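Local coordinates for protein putative dioxygenase (1H-3-hydroxy-4-oxoquinaldine 2,4-dioxygenase) (Mycobacteroides abscessus subsp. abscessus, PDB 6RA3) that cleaves the quinolone ring of the Pseudomonas quinolone signal PQS with dioxygen, giving N-octanoylanthranilate and carbon monoxide, on an alpha/beta-hydrolase fold, at residues Ile71-Asp83 with Trp100-Arg113. Numbering follows the deposited sequence.
Sequences IDEMAADTIGLLD and WAALEIADRLGAQR
Ala-75 meets Ile-105 where two helices cross at -60°, their axes 8.5 Å apart at closest approach. Ala-75 CB presses on Ile-105 CG1 at 3.5 Å, tight for two carbons; the small methyl suits a place so near the other helix. Branching at CB lets Ile-105 divide its contacts: CD1 lies against the CB and CG2 of Thr-78, while the Ile-105 and Ile-79 side chains slide past each other in opposite directions, Ile-105 CG2 3.7 Å from Ile-79 CG1. Ile-79 and Leu-109 meet tip to tip, Ile-79 CG1 and CD1 against Leu-109 CD1 and CG. At the N-terminal ends of both segments, Ile-71 rests CG2 on Ala-101 CA and brings CD1 to 3.5 Å from Trp-100 CB.

Charged side chains border this apolar seam. Arg-108, extended from CG to NE, lays one guanidinium face over the Ala-75 methyl. Its NE meets Glu-104 OE2 at 2.6 Å, almost straight (175°) and through the anti lone pair, while NH2 makes a longer salt bridge to Asp-72 OD1. The arginine thus probably offsets the repulsion between the two carboxylates; a water donates to Glu-104 OE2 and, weakly, to Asp-72 OD1. Past helix 99-109, Gly-110 has a positive phi at which a side chain would jam against the preceding carbonyl O. Arg-113 then bends at chi2 (87°), its NH2 forming an in-plane salt bridge to Asp-83 OD1, refined very short at 2.5 Å.

Strand 90-95 connects the two helices beside the central alpha/beta-hydrolase sheet, its Phe-90 touching Leu-82, Leu-109 and Arg-113. Arg-200 of helix 197-202 pairs with Glu-104, and the Trp-100 ring turns away to meet His-97, a probable substrate-binding residue.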
# COMPACT_ATOMS: atom_id res chain seq x y z
N ILE A 71 -2.59 2.89 27.29
CA ILE A 71 -1.53 1.87 27.31
C ILE A 71 -2.10 0.47 27.47
O ILE A 71 -1.62 -0.48 26.82
CB ILE A 71 -0.50 2.23 28.40
CG1 ILE A 71 0.22 3.52 27.99
CG2 ILE A 71 0.55 1.16 28.56
CD1 ILE A 71 0.87 4.27 29.13
N ASP A 72 -3.15 0.29 28.29
CA ASP A 72 -3.77 -1.03 28.41
C ASP A 72 -4.20 -1.59 27.05
O ASP A 72 -4.04 -2.79 26.78
CB ASP A 72 -4.98 -0.96 29.34
CG ASP A 72 -4.58 -0.79 30.80
OD1 ASP A 72 -3.44 -1.18 31.15
OD2 ASP A 72 -5.40 -0.28 31.60
N GLU A 73 -4.77 -0.73 26.18
CA GLU A 73 -5.23 -1.15 24.86
C GLU A 73 -4.04 -1.41 23.92
O GLU A 73 -4.06 -2.35 23.13
CB GLU A 73 -6.16 -0.09 24.26
CG GLU A 73 -7.56 -0.08 24.85
CD GLU A 73 -7.59 0.39 26.30
OE1 GLU A 73 -6.82 1.32 26.65
OE2 GLU A 73 -8.36 -0.20 27.10
N MET A 74 -3.02 -0.57 23.98
CA MET A 74 -1.85 -0.77 23.12
C MET A 74 -1.22 -2.13 23.38
O MET A 74 -0.85 -2.85 22.44
CB MET A 74 -0.87 0.37 23.35
CG MET A 74 -1.33 1.71 22.74
SD MET A 74 -0.64 3.15 23.59
CE MET A 74 0.69 3.61 22.51
N ALA A 75 -1.18 -2.55 24.65
CA ALA A 75 -0.64 -3.84 25.05
C ALA A 75 -1.60 -4.99 24.76
O ALA A 75 -1.17 -6.07 24.34
CB ALA A 75 -0.32 -3.80 26.54
N ALA A 76 -2.89 -4.79 24.99
CA ALA A 76 -3.84 -5.84 24.70
C ALA A 76 -3.89 -6.11 23.20
O ALA A 76 -4.07 -7.26 22.79
CB ALA A 76 -5.24 -5.47 25.22
N ASP A 77 -3.75 -5.06 22.38
CA ASP A 77 -3.81 -5.21 20.92
C ASP A 77 -2.56 -5.91 20.38
O ASP A 77 -2.66 -6.78 19.51
CB ASP A 77 -3.90 -3.85 20.19
CG ASP A 77 -5.18 -3.07 20.48
OD1 ASP A 77 -5.16 -1.86 20.15
OD2 ASP A 77 -6.16 -3.63 20.99
N THR A 78 -1.39 -5.47 20.84
CA THR A 78 -0.13 -6.02 20.36
C THR A 78 -0.03 -7.48 20.75
O THR A 78 0.37 -8.32 19.92
CB THR A 78 1.04 -5.23 20.93
OG1 THR A 78 0.98 -3.88 20.46
CG2 THR A 78 2.41 -5.85 20.54
N ILE A 79 -0.42 -7.82 21.98
CA ILE A 79 -0.42 -9.21 22.42
C ILE A 79 -1.42 -10.02 21.62
O ILE A 79 -1.17 -11.18 21.27
CB ILE A 79 -0.70 -9.29 23.93
CG1 ILE A 79 0.43 -8.65 24.73
CG2 ILE A 79 -0.93 -10.76 24.34
CD1 ILE A 79 0.17 -8.55 26.22
N GLY A 80 -2.60 -9.46 21.36
CA GLY A 80 -3.60 -10.22 20.62
C GLY A 80 -3.13 -10.51 19.20
O GLY A 80 -3.40 -11.59 18.66
N LEU A 81 -2.43 -9.55 18.60
CA LEU A 81 -1.88 -9.74 17.26
C LEU A 81 -0.83 -10.85 17.26
O LEU A 81 -0.81 -11.71 16.37
CB LEU A 81 -1.26 -8.44 16.76
CG LEU A 81 -0.78 -8.47 15.31
CD1 LEU A 81 -1.99 -8.35 14.37
CD2 LEU A 81 0.21 -7.39 15.06
N LEU A 82 0.05 -10.86 18.26
CA LEU A 82 1.13 -11.86 18.28
C LEU A 82 0.59 -13.28 18.47
O LEU A 82 1.07 -14.23 17.82
CB LEU A 82 2.14 -11.47 19.35
CG LEU A 82 2.79 -10.12 19.04
CD1 LEU A 82 3.63 -9.51 20.21
CD2 LEU A 82 3.70 -10.18 17.81
N ASP A 83 -0.39 -13.46 19.36
CA ASP A 83 -1.09 -14.73 19.48
C ASP A 83 -1.71 -15.16 18.16
O ASP A 83 -1.67 -16.34 17.80
CB ASP A 83 -2.17 -14.64 20.55
CG ASP A 83 -1.61 -14.45 21.96
OD1 ASP A 83 -0.37 -14.49 22.14
OD2 ASP A 83 -2.42 -14.24 22.90
N TRP A 100 6.07 2.46 27.40
CA TRP A 100 5.12 2.15 28.46
C TRP A 100 4.32 0.92 28.13
O TRP A 100 4.04 0.12 29.02
CB TRP A 100 4.18 3.34 28.72
CG TRP A 100 4.82 4.56 29.25
CD1 TRP A 100 5.24 5.64 28.53
CD2 TRP A 100 5.10 4.86 30.63
NE1 TRP A 100 5.77 6.60 29.38
CE2 TRP A 100 5.71 6.13 30.66
CE3 TRP A 100 4.90 4.17 31.83
CZ2 TRP A 100 6.11 6.75 31.86
CZ3 TRP A 100 5.30 4.79 33.03
CH2 TRP A 100 5.90 6.06 33.02
N ALA A 101 3.88 0.78 26.87
CA ALA A 101 3.13 -0.41 26.47
C ALA A 101 4.03 -1.63 26.45
O ALA A 101 3.62 -2.72 26.86
CB ALA A 101 2.51 -0.19 25.09
N ALA A 102 5.27 -1.46 25.97
CA ALA A 102 6.23 -2.57 25.98
C ALA A 102 6.41 -3.15 27.39
O ALA A 102 6.46 -4.37 27.56
CB ALA A 102 7.58 -2.09 25.43
N LEU A 103 6.49 -2.29 28.41
CA LEU A 103 6.64 -2.79 29.78
C LEU A 103 5.35 -3.42 30.29
O LEU A 103 5.38 -4.44 31.00
CB LEU A 103 7.11 -1.66 30.68
CG LEU A 103 8.46 -1.09 30.21
CD1 LEU A 103 8.81 0.22 30.86
CD2 LEU A 103 9.55 -2.12 30.48
N GLU A 104 4.21 -2.86 29.91
CA GLU A 104 2.95 -3.51 30.25
C GLU A 104 2.88 -4.88 29.62
O GLU A 104 2.46 -5.84 30.26
CB GLU A 104 1.76 -2.62 29.81
CG GLU A 104 0.39 -3.22 30.12
CD GLU A 104 0.15 -3.47 31.61
OE1 GLU A 104 0.78 -2.77 32.43
OE2 GLU A 104 -0.66 -4.36 31.96
N ILE A 105 3.29 -4.99 28.35
CA ILE A 105 3.29 -6.30 27.68
C ILE A 105 4.23 -7.26 28.40
O ILE A 105 3.91 -8.44 28.61
CB ILE A 105 3.66 -6.16 26.19
CG1 ILE A 105 2.60 -5.35 25.42
CG2 ILE A 105 3.86 -7.55 25.55
CD1 ILE A 105 3.10 -4.76 24.07
N ALA A 106 5.43 -6.78 28.76
CA ALA A 106 6.36 -7.65 29.47
C ALA A 106 5.76 -8.15 30.78
O ALA A 106 5.92 -9.32 31.14
CB ALA A 106 7.67 -6.93 29.74
N ASP A 107 5.03 -7.27 31.48
CA ASP A 107 4.46 -7.65 32.77
C ASP A 107 3.34 -8.66 32.61
O ASP A 107 3.16 -9.54 33.45
CB ASP A 107 3.95 -6.41 33.49
CG ASP A 107 3.57 -6.68 34.93
OD1 ASP A 107 4.06 -7.68 35.50
OD2 ASP A 107 2.76 -5.90 35.49
N ARG A 108 2.56 -8.54 31.53
CA ARG A 108 1.41 -9.42 31.39
C ARG A 108 1.81 -10.85 31.04
O ARG A 108 1.11 -11.79 31.42
CB ARG A 108 0.46 -8.86 30.34
CG ARG A 108 -0.19 -7.56 30.75
CD ARG A 108 -1.21 -7.11 29.73
NE ARG A 108 -1.84 -5.87 30.17
CZ ARG A 108 -2.98 -5.40 29.67
NH1 ARG A 108 -3.60 -6.07 28.72
NH2 ARG A 108 -3.48 -4.26 30.13
N LEU A 109 2.88 -11.02 30.28
CA LEU A 109 3.17 -12.32 29.67
C LEU A 109 4.28 -13.10 30.37
O LEU A 109 4.36 -14.32 30.21
CB LEU A 109 3.56 -12.13 28.21
CG LEU A 109 2.48 -11.54 27.31
CD1 LEU A 109 3.06 -11.23 25.94
CD2 LEU A 109 1.29 -12.46 27.23
N GLY A 110 5.14 -12.41 31.11
CA GLY A 110 6.21 -13.04 31.85
C GLY A 110 7.49 -13.07 31.04
O GLY A 110 7.52 -12.78 29.84
N ALA A 111 8.57 -13.46 31.73
CA ALA A 111 9.92 -13.36 31.20
C ALA A 111 10.31 -14.53 30.30
O ALA A 111 11.33 -14.44 29.61
CB ALA A 111 10.93 -13.26 32.35
N GLN A 112 9.53 -15.62 30.29
CA GLN A 112 9.77 -16.71 29.35
C GLN A 112 9.20 -16.37 27.97
O GLN A 112 9.87 -16.56 26.95
CB GLN A 112 9.16 -18.02 29.88
CG GLN A 112 9.82 -18.59 31.17
CD GLN A 112 9.34 -17.91 32.48
OE1 GLN A 112 8.13 -17.70 32.68
NE2 GLN A 112 10.28 -17.59 33.37
N ARG A 113 7.97 -15.84 27.93
CA ARG A 113 7.38 -15.38 26.68
C ARG A 113 8.04 -14.10 26.19
O ARG A 113 8.28 -13.93 24.99
CB ARG A 113 5.87 -15.19 26.84
CG ARG A 113 5.15 -14.54 25.63
CD ARG A 113 4.74 -15.60 24.61
NE ARG A 113 4.02 -15.04 23.46
CZ ARG A 113 2.69 -14.93 23.36
NH1 ARG A 113 1.88 -15.31 24.34
NH2 ARG A 113 2.17 -14.42 22.25
O HOH W 1 -3.23 -3.64 33.49
O HOH W 2 -1.15 -14.35 25.26